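Local coordinates for arylamine n-acetyltransferase NAT (Mycobacterium tuberculosis, PDB 4BGF), which catalyses acetyl transfer from acetyl-CoA to arylamines, probably by way of a catalytic thiol in a triad like that of the cysteine proteases, at residues L113-P118 / Y124-G129; S137-E142 / Q147-E152; L105-H110 / S193-T198; A7-I12 / Q26-V31. All blocks are in the same frame, centred on the assembly; numbering follows the deposited sequence.

Interaction 1. Residues L113-P118 / Y124-G129; sequences LGVTFP and YLVDVG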
loop_
_atom_site.group_PDB
_atom_site.type_symbol
_atom_site.label_atom_id
_atom_site.label_comp_id
_atom_site.label_asym_id
_atom_site.label_seq_id
_atom_site.Cartn_x
_atom_site.Cartn_y
_atom_site.Cartn_z
ATOM N N LEU A 113 8.709 4.340 2.946
ATOM C CA LEU A 113 9.595 4.388 4.125
ATOM C C LEU A 113 11.012 4.077 3.743
ATOM O O LEU A 113 11.241 3.272 2.850
ATOM C CB LEU A 113 9.211 3.346 5.173
ATOM C CG LEU A 113 7.746 3.322 5.546
ATOM C CD1 LEU A 113 7.513 2.179 6.527
ATOM C CD2 LEU A 113 7.297 4.683 6.080
ATOM N N GLY A 114 11.959 4.701 4.452
ATOM C CA GLY A 114 13.364 4.327 4.405
ATOM C C GLY A 114 13.797 3.860 5.787
ATOM O O GLY A 114 13.822 4.653 6.717
ATOM N N VAL A 115 14.150 2.582 5.909
ATOM C CA VAL A 115 14.309 1.934 7.203
ATOM C C VAL A 115 15.761 1.498 7.400
ATOM O O VAL A 115 16.370 0.973 6.476
ATOM C CB VAL A 115 13.314 0.719 7.338
ATOM C CG1 VAL A 115 13.732 -0.268 8.411
ATOM C CG2 VAL A 115 11.897 1.223 7.603
ATOM N N THR A 116 16.316 1.773 8.588
ATOM C CA THR A 116 17.571 1.166 9.023
ATOM C C THR A 116 17.340 0.404 10.322
ATOM O O THR A 116 16.293 0.531 10.947
ATOM C CB THR A 116 18.724 2.173 9.203
ATOM O OG1 THR A 116 18.363 3.173 10.159
ATOM C CG2 THR A 116 19.065 2.812 7.880
ATOM N N PHE A 117 18.318 -0.423 10.683
ATOM C CA PHE A 117 18.264 -1.280 11.865
ATOM C C PHE A 117 19.717 -1.632 12.173
ATOM O O PHE A 117 20.608 -1.284 11.393
ATOM C CB PHE A 117 17.367 -2.545 11.646
ATOM C CG PHE A 117 17.705 -3.322 10.433
ATOM C CD1 PHE A 117 17.187 -2.968 9.216
ATOM C CD2 PHE A 117 18.550 -4.395 10.504
ATOM C CE1 PHE A 117 17.507 -3.666 8.080
ATOM C CE2 PHE A 117 18.878 -5.101 9.376
ATOM C CZ PHE A 117 18.356 -4.733 8.156
ATOM N N PRO A 118 19.962 -2.292 13.321
ATOM C CA PRO A 118 21.322 -2.601 13.757
ATOM C C PRO A 118 22.108 -3.437 12.772
ATOM O O PRO A 118 21.656 -4.480 12.325
ATOM C CB PRO A 118 21.094 -3.367 15.052
ATOM C CG PRO A 118 19.890 -2.790 15.570
ATOM C CD PRO A 118 19.002 -2.579 14.393
ATOM N N TYR A 124 17.025 0.535 3.949
ATOM C CA TYR A 124 16.166 -0.280 3.097
ATOM C C TYR A 124 14.892 0.458 2.821
ATOM O O TYR A 124 14.317 1.057 3.715
ATOM C CB TYR A 124 15.796 -1.624 3.753
ATOM C CG TYR A 124 16.905 -2.656 3.764
ATOM C CD1 TYR A 124 17.162 -3.422 2.650
ATOM C CD2 TYR A 124 17.687 -2.850 4.889
ATOM C CE1 TYR A 124 18.163 -4.343 2.638
ATOM C CE2 TYR A 124 18.692 -3.776 4.898
ATOM C CZ TYR A 124 18.928 -4.521 3.762
ATOM O OH TYR A 124 19.932 -5.460 3.733
ATOM N N LEU A 125 14.448 0.392 1.576
ATOM C CA LEU A 125 13.134 0.854 1.229
ATOM C C LEU A 125 12.053 -0.158 1.628
ATOM O O LEU A 125 12.190 -1.348 1.381
ATOM C CB LEU A 125 13.111 1.109 -0.262
ATOM C CG LEU A 125 11.878 1.706 -0.949
ATOM C CD1 LEU A 125 12.313 2.153 -2.318
ATOM C CD2 LEU A 125 10.662 0.769 -1.080
ATOM N N VAL A 126 10.977 0.342 2.238
ATOM C CA VAL A 126 9.816 -0.454 2.606
ATOM C C VAL A 126 8.550 0.263 2.101
ATOM O O VAL A 126 8.376 1.465 2.298
ATOM C CB VAL A 126 9.790 -0.726 4.145
ATOM C CG1 VAL A 126 8.551 -1.536 4.566
ATOM C CG2 VAL A 126 11.062 -1.415 4.579
ATOM N N ASP A 127 7.684 -0.467 1.403
ATOM C CA ASP A 127 6.444 0.109 0.860
ATOM C C ASP A 127 5.323 -0.931 0.770
ATOM O O ASP A 127 5.300 -1.722 -0.164
ATOM C CB ASP A 127 6.684 0.723 -0.531
ATOM C CG ASP A 127 5.531 1.577 -0.991
ATOM O OD1 ASP A 127 4.537 1.644 -0.261
ATOM O OD2 ASP A 127 5.613 2.174 -2.070
ATOM N N VAL A 128 4.399 -0.914 1.729
ATOM C CA VAL A 128 3.261 -1.832 1.745
ATOM C C VAL A 128 1.983 -1.085 1.349
ATOM O O VAL A 128 0.888 -1.544 1.644
ATOM C CB VAL A 128 3.077 -2.558 3.138
ATOM C CG1 VAL A 128 4.289 -3.392 3.464
ATOM C CG2 VAL A 128 2.820 -1.575 4.304
ATOM N N GLY A 129 2.134 0.050 0.667
ATOM C CA GLY A 129 1.016 0.936 0.426
ATOM C C GLY A 129 0.801 1.352 -1.004
ATOM O O GLY A 129 -0.007 2.228 -1.261
#

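Interaction 2. Residues S137-E142 / Q147-E152; sequences SPLRLE and QPTTHE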
loop_
_atom_site.group_PDB
_atom_site.type_symbol
_atom_site.label_atom_id
_atom_site.label_comp_id
_atom_site.label_asym_id
_atom_site.label_seq_id
_atom_site.Cartn_x
_atom_site.Cartn_y
_atom_site.Cartn_z
ATOM N N SER A 137 9.283 -7.408 -0.763
ATOM C CA SER A 137 10.507 -7.652 0.001
ATOM C C SER A 137 11.123 -6.310 0.280
ATOM O O SER A 137 11.006 -5.403 -0.533
ATOM C CB SER A 137 11.529 -8.488 -0.787
ATOM O OG SER A 137 11.011 -9.751 -1.071
ATOM N N PRO A 138 11.792 -6.169 1.428
ATOM C CA PRO A 138 12.587 -4.954 1.601
ATOM C C PRO A 138 13.556 -4.813 0.450
ATOM O O PRO A 138 14.057 -5.815 -0.047
ATOM C CB PRO A 138 13.358 -5.219 2.895
ATOM C CG PRO A 138 12.526 -6.210 3.633
ATOM C CD PRO A 138 11.856 -7.061 2.599
ATOM N N LEU A 139 13.798 -3.593 0.010
ATOM C CA LEU A 139 14.773 -3.341 -1.035
ATOM C C LEU A 139 15.903 -2.441 -0.559
ATOM O O LEU A 139 15.668 -1.300 -0.158
ATOM C CB LEU A 139 14.115 -2.689 -2.250
ATOM C CG LEU A 139 12.967 -3.494 -2.833
ATOM C CD1 LEU A 139 12.273 -2.634 -3.848
ATOM C CD2 LEU A 139 13.465 -4.820 -3.451
ATOM N N ARG A 140 17.128 -2.963 -0.639
ATOM C CA ARG A 140 18.345 -2.184 -0.441
ATOM C C ARG A 140 18.300 -0.970 -1.366
ATOM O O ARG A 140 18.008 -1.085 -2.549
ATOM C CB ARG A 140 19.576 -3.063 -0.723
ATOM C CG ARG A 140 20.952 -2.396 -0.603
ATOM C CD ARG A 140 21.238 -1.827 0.795
ATOM N NE ARG A 140 21.243 -2.853 1.839
ATOM C CZ ARG A 140 22.333 -3.407 2.370
ATOM N NH1 ARG A 140 23.549 -3.056 1.978
ATOM N NH2 ARG A 140 22.204 -4.328 3.306
ATOM N N LEU A 141 18.556 0.197 -0.797
ATOM C CA LEU A 141 18.460 1.457 -1.499
ATOM C C LEU A 141 19.747 1.734 -2.259
ATOM O O LEU A 141 20.595 2.483 -1.793
ATOM C CB LEU A 141 18.192 2.531 -0.463
ATOM C CG LEU A 141 18.295 4.026 -0.737
ATOM C CD1 LEU A 141 17.274 4.566 -1.718
ATOM C CD2 LEU A 141 18.130 4.702 0.583
ATOM N N GLU A 142 19.901 1.093 -3.415
ATOM C CA GLU A 142 21.080 1.268 -4.258
ATOM C C GLU A 142 20.608 1.206 -5.692
ATOM O O GLU A 142 19.708 0.445 -6.021
ATOM C CB GLU A 142 22.148 0.183 -3.992
ATOM C CG GLU A 142 21.658 -1.281 -4.138
ATOM C CD GLU A 142 22.775 -2.322 -4.163
ATOM O OE1 GLU A 142 23.866 -2.022 -4.691
ATOM O OE2 GLU A 142 22.545 -3.454 -3.668
ATOM N N GLN A 147 17.195 -6.370 -8.096
ATOM C CA GLN A 147 16.922 -6.856 -6.747
ATOM C C GLN A 147 15.771 -7.857 -6.700
ATOM O O GLN A 147 14.616 -7.509 -6.955
ATOM C CB GLN A 147 16.675 -5.674 -5.797
ATOM C CG GLN A 147 17.962 -5.045 -5.318
ATOM C CD GLN A 147 17.771 -3.767 -4.541
ATOM O OE1 GLN A 147 17.630 -3.788 -3.329
ATOM N NE2 GLN A 147 17.810 -2.643 -5.233
ATOM N N PRO A 148 16.094 -9.114 -6.375
ATOM C CA PRO A 148 15.098 -10.168 -6.184
ATOM C C PRO A 148 14.132 -9.867 -5.047
ATOM O O PRO A 148 14.512 -9.263 -4.044
ATOM C CB PRO A 148 15.951 -11.393 -5.833
ATOM C CG PRO A 148 17.265 -11.112 -6.397
ATOM C CD PRO A 148 17.466 -9.642 -6.279
ATOM N N THR A 149 12.888 -10.289 -5.214
ATOM C CA THR A 149 11.864 -10.145 -4.197
ATOM C C THR A 149 11.192 -11.506 -4.126
ATOM O O THR A 149 11.502 -12.393 -4.905
ATOM C CB THR A 149 10.822 -9.065 -4.569
ATOM O OG1 THR A 149 10.160 -9.420 -5.772
ATOM C CG2 THR A 149 11.485 -7.709 -4.773
ATOM N N THR A 150 10.270 -11.683 -3.196
ATOM C CA THR A 150 9.449 -12.880 -3.189
ATOM C C THR A 150 8.561 -12.999 -4.410
ATOM O O THR A 150 8.110 -14.091 -4.725
ATOM C CB THR A 150 8.527 -12.881 -2.001
ATOM O OG1 THR A 150 7.797 -11.655 -1.968
ATOM C CG2 THR A 150 9.318 -12.951 -0.767
ATOM N N HIS A 151 8.226 -11.871 -5.054
ATOM C CA HIS A 151 7.530 -11.877 -6.372
ATOM C C HIS A 151 8.519 -11.498 -7.489
ATOM O O HIS A 151 9.569 -12.085 -7.578
ATOM C CB HIS A 151 6.268 -10.960 -6.373
ATOM C CG HIS A 151 5.128 -11.504 -5.594
ATOM N ND1 HIS A 151 5.244 -11.718 -4.237
ATOM C CD2 HIS A 151 3.879 -11.882 -5.927
ATOM C CE1 HIS A 151 4.110 -12.194 -3.777
ATOM N NE2 HIS A 151 3.263 -12.313 -4.776
ATOM N N GLU A 152 8.172 -10.514 -8.314
ATOM C CA GLU A 152 9.009 -10.070 -9.422
ATOM C C GLU A 152 10.205 -9.348 -8.845
ATOM O O GLU A 152 10.156 -8.911 -7.711
ATOM C CB GLU A 152 8.215 -9.112 -10.318
ATOM C CG GLU A 152 6.834 -9.655 -10.735
ATOM C CD GLU A 152 5.728 -9.193 -9.823
ATOM O OE1 GLU A 152 6.045 -8.754 -8.705
ATOM O OE2 GLU A 152 4.549 -9.279 -10.221
#

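Interaction 3. Residues L105-H110 / S193-T198; sequences LPPQTH and SWYAST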
loop_
_atom_site.group_PDB
_atom_site.type_symbol
_atom_site.label_atom_id
_atom_site.label_comp_id
_atom_site.label_asym_id
_atom_site.label_seq_id
_atom_site.Cartn_x
_atom_site.Cartn_y
_atom_site.Cartn_z
ATOM N N LEU A 105 3.087 16.410 -14.435
ATOM C CA LEU A 105 3.638 15.882 -13.195
ATOM C C LEU A 105 2.602 15.549 -12.130
ATOM O O LEU A 105 1.744 16.359 -11.818
ATOM C CB LEU A 105 4.563 16.922 -12.619
ATOM C CG LEU A 105 5.447 16.492 -11.480
ATOM C CD1 LEU A 105 6.256 15.268 -11.854
ATOM C CD2 LEU A 105 6.330 17.633 -11.187
ATOM N N PRO A 106 2.680 14.342 -11.564
ATOM C CA PRO A 106 1.683 14.063 -10.546
ATOM C C PRO A 106 1.958 14.842 -9.263
ATOM O O PRO A 106 3.068 15.344 -9.107
ATOM C CB PRO A 106 1.871 12.576 -10.302
ATOM C CG PRO A 106 2.541 12.075 -11.466
ATOM C CD PRO A 106 3.429 13.131 -11.918
ATOM N N PRO A 107 0.956 14.936 -8.361
ATOM C CA PRO A 107 1.200 15.504 -7.034
ATOM C C PRO A 107 1.922 14.494 -6.162
ATOM O O PRO A 107 1.824 13.300 -6.418
ATOM C CB PRO A 107 -0.214 15.790 -6.507
ATOM C CG PRO A 107 -1.063 14.823 -7.170
ATOM C CD PRO A 107 -0.476 14.648 -8.565
ATOM N N GLN A 108 2.639 14.951 -5.145
ATOM C CA GLN A 108 3.299 14.013 -4.231
ATOM C C GLN A 108 2.348 13.370 -3.275
ATOM O O GLN A 108 2.310 13.744 -2.133
ATOM C CB GLN A 108 4.385 14.709 -3.450
ATOM C CG GLN A 108 5.620 14.868 -4.262
ATOM C CD GLN A 108 6.694 15.554 -3.515
ATOM O OE1 GLN A 108 6.430 16.464 -2.740
ATOM N NE2 GLN A 108 7.926 15.116 -3.722
ATOM N N THR A 109 1.567 12.419 -3.757
ATOM C CA THR A 109 0.478 11.848 -2.983
ATOM C C THR A 109 0.725 10.357 -2.764
ATOM O O THR A 109 -0.196 9.603 -2.508
ATOM C CB THR A 109 -0.913 12.049 -3.666
ATOM O OG1 THR A 109 -0.882 11.560 -5.003
ATOM C CG2 THR A 109 -1.343 13.508 -3.681
ATOM N N HIS A 110 1.975 9.947 -2.939
ATOM C CA HIS A 110 2.428 8.668 -2.453
ATOM C C HIS A 110 3.487 8.839 -1.330
ATOM O O HIS A 110 4.184 9.838 -1.264
ATOM C CB HIS A 110 2.965 7.820 -3.601
ATOM C CG HIS A 110 3.341 6.440 -3.181
ATOM N ND1 HIS A 110 2.432 5.564 -2.639
ATOM C CD2 HIS A 110 4.534 5.805 -3.181
ATOM C CE1 HIS A 110 3.041 4.436 -2.338
ATOM N NE2 HIS A 110 4.312 4.552 -2.662
ATOM N N SER A 193 -2.309 13.609 1.968
ATOM C CA SER A 193 -3.438 12.704 2.149
ATOM C C SER A 193 -4.786 13.438 2.108
ATOM O O SER A 193 -5.770 12.865 1.687
ATOM C CB SER A 193 -3.321 11.939 3.453
ATOM O OG SER A 193 -4.318 10.940 3.538
ATOM N N TRP A 194 -4.829 14.672 2.603
ATOM C CA TRP A 194 -6.036 15.472 2.530
ATOM C C TRP A 194 -6.407 15.718 1.085
ATOM O O TRP A 194 -7.564 15.663 0.721
ATOM C CB TRP A 194 -5.854 16.821 3.270
ATOM C CG TRP A 194 -7.052 17.730 3.192
ATOM C CD1 TRP A 194 -7.217 18.824 2.382
ATOM C CD2 TRP A 194 -8.262 17.609 3.952
ATOM N NE1 TRP A 194 -8.447 19.386 2.593
ATOM C CE2 TRP A 194 -9.113 18.667 3.547
ATOM C CE3 TRP A 194 -8.708 16.708 4.936
ATOM C CZ2 TRP A 194 -10.384 18.844 4.088
ATOM C CZ3 TRP A 194 -9.959 16.876 5.463
ATOM C CH2 TRP A 194 -10.791 17.939 5.046
ATOM N N TYR A 195 -5.421 16.032 0.270
ATOM C CA TYR A 195 -5.650 16.209 -1.156
ATOM C C TYR A 195 -6.088 14.873 -1.774
ATOM O O TYR A 195 -7.093 14.818 -2.481
ATOM C CB TYR A 195 -4.371 16.694 -1.814
ATOM C CG TYR A 195 -4.534 17.143 -3.226
ATOM C CD1 TYR A 195 -4.428 16.247 -4.278
ATOM C CD2 TYR A 195 -4.781 18.477 -3.512
ATOM C CE1 TYR A 195 -4.579 16.667 -5.584
ATOM C CE2 TYR A 195 -4.929 18.920 -4.810
ATOM C CZ TYR A 195 -4.836 18.004 -5.850
ATOM O OH TYR A 195 -4.981 18.470 -7.143
ATOM N N ALA A 196 -5.348 13.794 -1.482
ATOM C CA ALA A 196 -5.673 12.454 -1.992
ATOM C C ALA A 196 -7.104 11.986 -1.687
ATOM O O ALA A 196 -7.736 11.336 -2.503
ATOM C CB ALA A 196 -4.663 11.412 -1.451
ATOM N N SER A 197 -7.601 12.288 -0.494
ATOM C CA SER A 197 -8.885 11.763 -0.046
ATOM C C SER A 197 -10.032 12.780 -0.058
ATOM O O SER A 197 -11.101 12.475 0.444
ATOM C CB SER A 197 -8.728 11.175 1.355
ATOM O OG SER A 197 -8.336 12.175 2.259
ATOM N N THR A 198 -9.788 13.988 -0.570
ATOM C CA THR A 198 -10.830 15.011 -0.701
ATOM C C THR A 198 -10.927 15.741 -2.069
ATOM O O THR A 198 -12.012 16.182 -2.429
ATOM C CB THR A 198 -10.791 16.125 0.426
ATOM O OG1 THR A 198 -9.605 16.913 0.345
ATOM C CG2 THR A 198 -10.874 15.538 1.799
#

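Interaction 4. Residues A7-I12 / Q26-V31; sequences AYFDRI and QDLVTV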
loop_
_atom_site.group_PDB
_atom_site.type_symbol
_atom_site.label_atom_id
_atom_site.label_comp_id
_atom_site.label_asym_id
_atom_site.label_seq_id
_atom_site.Cartn_x
_atom_site.Cartn_y
_atom_site.Cartn_z
ATOM N N ALA A 7 -1.911 -6.643 19.213
ATOM C CA ALA A 7 -3.157 -6.648 18.479
ATOM C C ALA A 7 -2.897 -6.604 16.993
ATOM O O ALA A 7 -3.661 -7.149 16.211
ATOM C CB ALA A 7 -3.994 -5.495 18.888
ATOM N N TYR A 8 -1.809 -5.955 16.626
ATOM C CA TYR A 8 -1.406 -5.835 15.239
ATOM C C TYR A 8 -0.843 -7.164 14.782
ATOM O O TYR A 8 -1.077 -7.599 13.658
ATOM C CB TYR A 8 -0.358 -4.720 15.097
ATOM C CG TYR A 8 0.330 -4.733 13.758
ATOM C CD1 TYR A 8 -0.248 -4.109 12.654
ATOM C CD2 TYR A 8 1.545 -5.386 13.592
ATOM C CE1 TYR A 8 0.358 -4.128 11.434
ATOM C CE2 TYR A 8 2.168 -5.416 12.374
ATOM C CZ TYR A 8 1.571 -4.792 11.284
ATOM O OH TYR A 8 2.199 -4.825 10.045
ATOM N N PHE A 9 -0.106 -7.829 15.663
ATOM C CA PHE A 9 0.439 -9.143 15.352
ATOM C C PHE A 9 -0.641 -10.208 15.221
ATOM O O PHE A 9 -0.519 -11.090 14.387
ATOM C CB PHE A 9 1.447 -9.577 16.407
ATOM C CG PHE A 9 2.753 -8.840 16.350
ATOM C CD1 PHE A 9 3.173 -8.176 15.206
ATOM C CD2 PHE A 9 3.564 -8.805 17.470
ATOM C CE1 PHE A 9 4.382 -7.502 15.176
ATOM C CE2 PHE A 9 4.774 -8.136 17.454
ATOM C CZ PHE A 9 5.185 -7.478 16.305
ATOM N N ASP A 10 -1.698 -10.127 16.024
ATOM C CA ASP A 10 -2.773 -11.113 15.947
ATOM C C ASP A 10 -3.796 -10.769 14.852
ATOM O O ASP A 10 -4.622 -11.594 14.500
ATOM C CB ASP A 10 -3.450 -11.312 17.312
ATOM C CG ASP A 10 -2.610 -12.170 18.279
ATOM O OD1 ASP A 10 -1.541 -11.695 18.741
ATOM O OD2 ASP A 10 -3.025 -13.315 18.582
ATOM N N ARG A 11 -3.717 -9.569 14.304
ATOM C CA ARG A 11 -4.529 -9.180 13.151
ATOM C C ARG A 11 -3.966 -9.849 11.914
ATOM O O ARG A 11 -4.678 -10.496 11.158
ATOM C CB ARG A 11 -4.478 -7.658 12.969
ATOM C CG ARG A 11 -4.857 -7.126 11.597
ATOM C CD ARG A 11 -6.345 -6.824 11.471
ATOM N NE ARG A 11 -6.620 -5.937 10.343
ATOM C CZ ARG A 11 -7.170 -6.308 9.188
ATOM N NH1 ARG A 11 -7.529 -7.567 8.969
ATOM N NH2 ARG A 11 -7.369 -5.390 8.242
ATOM N N ILE A 12 -2.671 -9.659 11.716
ATOM C CA ILE A 12 -1.957 -10.235 10.589
ATOM C C ILE A 12 -1.430 -11.635 10.934
ATOM O O ILE A 12 -0.830 -12.289 10.094
ATOM C CB ILE A 12 -0.795 -9.297 10.122
ATOM C CG1 ILE A 12 0.410 -9.342 11.082
ATOM C CG2 ILE A 12 -1.316 -7.875 9.970
ATOM C CD1 ILE A 12 1.566 -8.477 10.654
ATOM N N GLN A 26 11.437 -8.587 6.500
ATOM C CA GLN A 26 10.893 -9.312 5.359
ATOM C C GLN A 26 9.568 -10.028 5.712
ATOM O O GLN A 26 8.602 -9.949 4.959
ATOM C CB GLN A 26 11.957 -10.294 4.831
ATOM C CG GLN A 26 11.472 -11.406 3.900
ATOM C CD GLN A 26 11.136 -10.937 2.503
ATOM O OE1 GLN A 26 11.914 -11.090 1.577
ATOM N NE2 GLN A 26 9.963 -10.386 2.345
ATOM N N ASP A 27 9.525 -10.710 6.859
ATOM C CA ASP A 27 8.347 -11.475 7.284
ATOM C C ASP A 27 7.133 -10.604 7.602
ATOM O O ASP A 27 5.975 -10.992 7.383
ATOM C CB ASP A 27 8.676 -12.327 8.519
ATOM C CG ASP A 27 9.713 -13.408 8.232
ATOM O OD1 ASP A 27 10.170 -13.516 7.071
ATOM O OD2 ASP A 27 10.063 -14.155 9.173
ATOM N N LEU A 28 7.399 -9.444 8.175
ATOM C CA LEU A 28 6.323 -8.566 8.546
ATOM C C LEU A 28 5.672 -8.015 7.318
ATOM O O LEU A 28 4.460 -7.943 7.259
ATOM C CB LEU A 28 6.828 -7.444 9.410
ATOM C CG LEU A 28 7.034 -7.837 10.853
ATOM C CD1 LEU A 28 7.710 -6.683 11.512
ATOM C CD2 LEU A 28 5.706 -8.147 11.528
ATOM N N VAL A 29 6.497 -7.634 6.346
ATOM C CA VAL A 29 6.025 -7.132 5.070
ATOM C C VAL A 29 5.143 -8.165 4.346
ATOM O O VAL A 29 4.068 -7.828 3.871
ATOM C CB VAL A 29 7.216 -6.686 4.174
ATOM C CG1 VAL A 29 6.821 -6.585 2.718
ATOM C CG2 VAL A 29 7.751 -5.300 4.616
ATOM N N THR A 30 5.606 -9.413 4.252
ATOM C CA THR A 30 4.848 -10.485 3.597
ATOM C C THR A 30 3.475 -10.715 4.226
ATOM O O THR A 30 2.482 -10.734 3.543
ATOM C CB THR A 30 5.592 -11.807 3.693
ATOM O OG1 THR A 30 5.824 -12.077 5.072
ATOM C CG2 THR A 30 6.934 -11.761 2.987
ATOM N N VAL A 31 3.437 -10.901 5.542
ATOM C CA VAL A 31 2.193 -11.144 6.259
ATOM C C VAL A 31 1.245 -9.925 6.337
ATOM O O VAL A 31 0.035 -10.078 6.374
ATOM C CB VAL A 31 2.517 -11.643 7.671
ATOM C CG1 VAL A 31 1.283 -12.079 8.373
ATOM C CG2 VAL A 31 3.436 -12.829 7.608
#

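Interaction 1. Residues L113-P118 / Y124-G129
L113 to V115 and Y124 to V126 pair as the two arms of an antiparallel beta hairpin, strands 110-116 and 124-126, whose second arm runs straight on to D127. Two hydrogen-bonded pairs frame G114 and L125. At V115 and Y124 the rungs are short and straight: Y124 N reaches V115 O in the carbonyl plane at 2.6 Å, and V115 N meets Y124 O at 2.7 Å. Between L113 and V126 both bonds are longer, at 3.0 Å, and only the one from L113 N to V126 O is bent, its N-H line at 144°. On the face shared by L113, V115, Y124 and V126, V115 CG2 lies 4.1 Å from V126 CG2. F117 sits with CG between its backbone N and carbonyl carbon (chi1 52°), which swings the ring back to Y124. The two rings meet rim to rim, F117 CE1 3.3 Å from Y124 CD2, with planes only 14° apart and neither over the other. Beyond that rim, Y124 OH hydrogen-bonds R140 NH2. D127 forms an Asx turn to G129 N, and its OD2 bonds H110 NE2, consistent with a Cys-His-Asp triad. Helix 70-83 packs on L113 and V115, helix 22-35 on F117, Y124 and V126, and strand 173-179 on L125.

Interaction 2. Residues S137-E142 / Q147-E152
S137 reaches across to T149 and T150 with its whole short side chain. From CA the chain steps to CB, which rests 3.8 Å from T149 CA and almost as near T149 CB. The hydroxyl is turned beside its own backbone N, with OG anti to the carbonyl carbon (chi1 -63°), and this sends it to the backbone of the partner segment. There T150 N donates to S137 OG over 3.0 Å, along a moderately bent N-H line of 147°. The same OG lies 3.3 Å from T149 CA and also hydrogen-bonds Q26 OE1 of helix 22-35, so the buried oxygen is held from two parts of the fold. Strand 139-140 is one outermost strand of the seven-stranded antiparallel sheet, and residues 147-152 lead into the other, strand 154-159; the contact thus lies between the two edges of the sheet, consistent with the beta-barrel domain of arylamine N-acetyltransferases. L139 fills the middle: its CD2 methyl packs 3.7 Å from T149 CG2 and 4.1 Å from Q147 CB, the side chains of L139 and T149 running at a slant to each other. Both L139 and T149 also touch Y154. Q147 runs out extended beyond CG (chi2 172°) toward R140, just before the chain bends through an inverse gamma turn centred on L141.

Interaction 3. Residues L105-H110 / S193-T198
T109 and P107 lean on Y195 and A196 where the loop before strand 110-116 meets helix 186-198. The loop ends in a classic beta bulge, T109 and H110 both opposite A93 of the neighbouring strand 87-95, and just ahead of it an inverse gamma turn centred on Q108 brings P107 and T109 to the same side. The Y195 ring is the main surface they meet. Its CG lies anti to the backbone N (chi1 -170°), and both loop residues come to the CD1 and CE1 side of the ring: T109 CG2 stands 4.2 Å from Y195 CD1, and P107 CG is 4.3 Å from Y195 CE1. Each approach is oblique, and the T109 side chain lies askew to that of Y195. At the next helix residue, T109 CB lies 4.4 Å from A196 CB. No hydrogen bond crosses between the segments, so this is light apolar packing. The ring of Y195 is also stacked with H199. H110, next to T109, points into the interior, its ring touching C70, consistent with the Cys-His-Asp triad of this family. On the helix, S193 O accepts both S197 N, at 2.9 Å, and S197 OG, at 2.7 Å, the two donors reaching that oxygen from opposite faces of its carbonyl plane.

Interaction 4. Residues A7-I12 / Q26-V31
F9 and I12 pack on L28 and V31 where the end of helix 5-11 meets helix 22-35, in the helical N-terminal region of the arylamine N-acetyltransferase fold. The contact is wholly apolar, without a hydrogen bond between the segments. One L28 methyl serves both partners: L28 CD2 sits 3.9 Å from F9 CE1, obliquely to the ring, and 4.2 Å from I12 CD1. I12 has CG1 wedged between its backbone N and carbonyl carbon (chi1 75°), and from there the straight chain runs out to the CD1 that meets L28. Nearer the backbone, I12 CB lies 3.9 Å from V31 CG1, the two side chains crossing at about a right angle; the exact place of this valine methyl is doubtful, since the model sets it too close to I12 O. Within helix 22-35, D27 O accepts T30 OG1 at 2.6 Å as well as V31 N, both from the same face of its carbonyl plane. I36, in the loop after helix 22-35, touches I12, Y14 touches F9 and L28, and Y8 ties the first helix in by hydrogen-bonding H32 ND1 and packing on L76, M77 and V80 of helix 70-83 and on V62 of helix 54-63.

Interaction 4 comes first along the chain, in the helices; interaction 3 then spans residues 105 to 198, and interactions 1 and 2 follow one another within that span. Interactions 1 and 2 are neighbours in one sheet, their centres 11 Å apart, with strands 124-126 and 139-140 side by side. Helix 22-35 links interaction 4 to both, V29 packing on V126 and V128, and Q26 meeting S137, P138 and T150. The centres of interactions 3 and 4 are about 27 Å apart, across the chain's centre, yet interaction 3 joins interaction 1 through H110 and D127. The probable catalytic triad thus sits between helix 70-83 and the sheet.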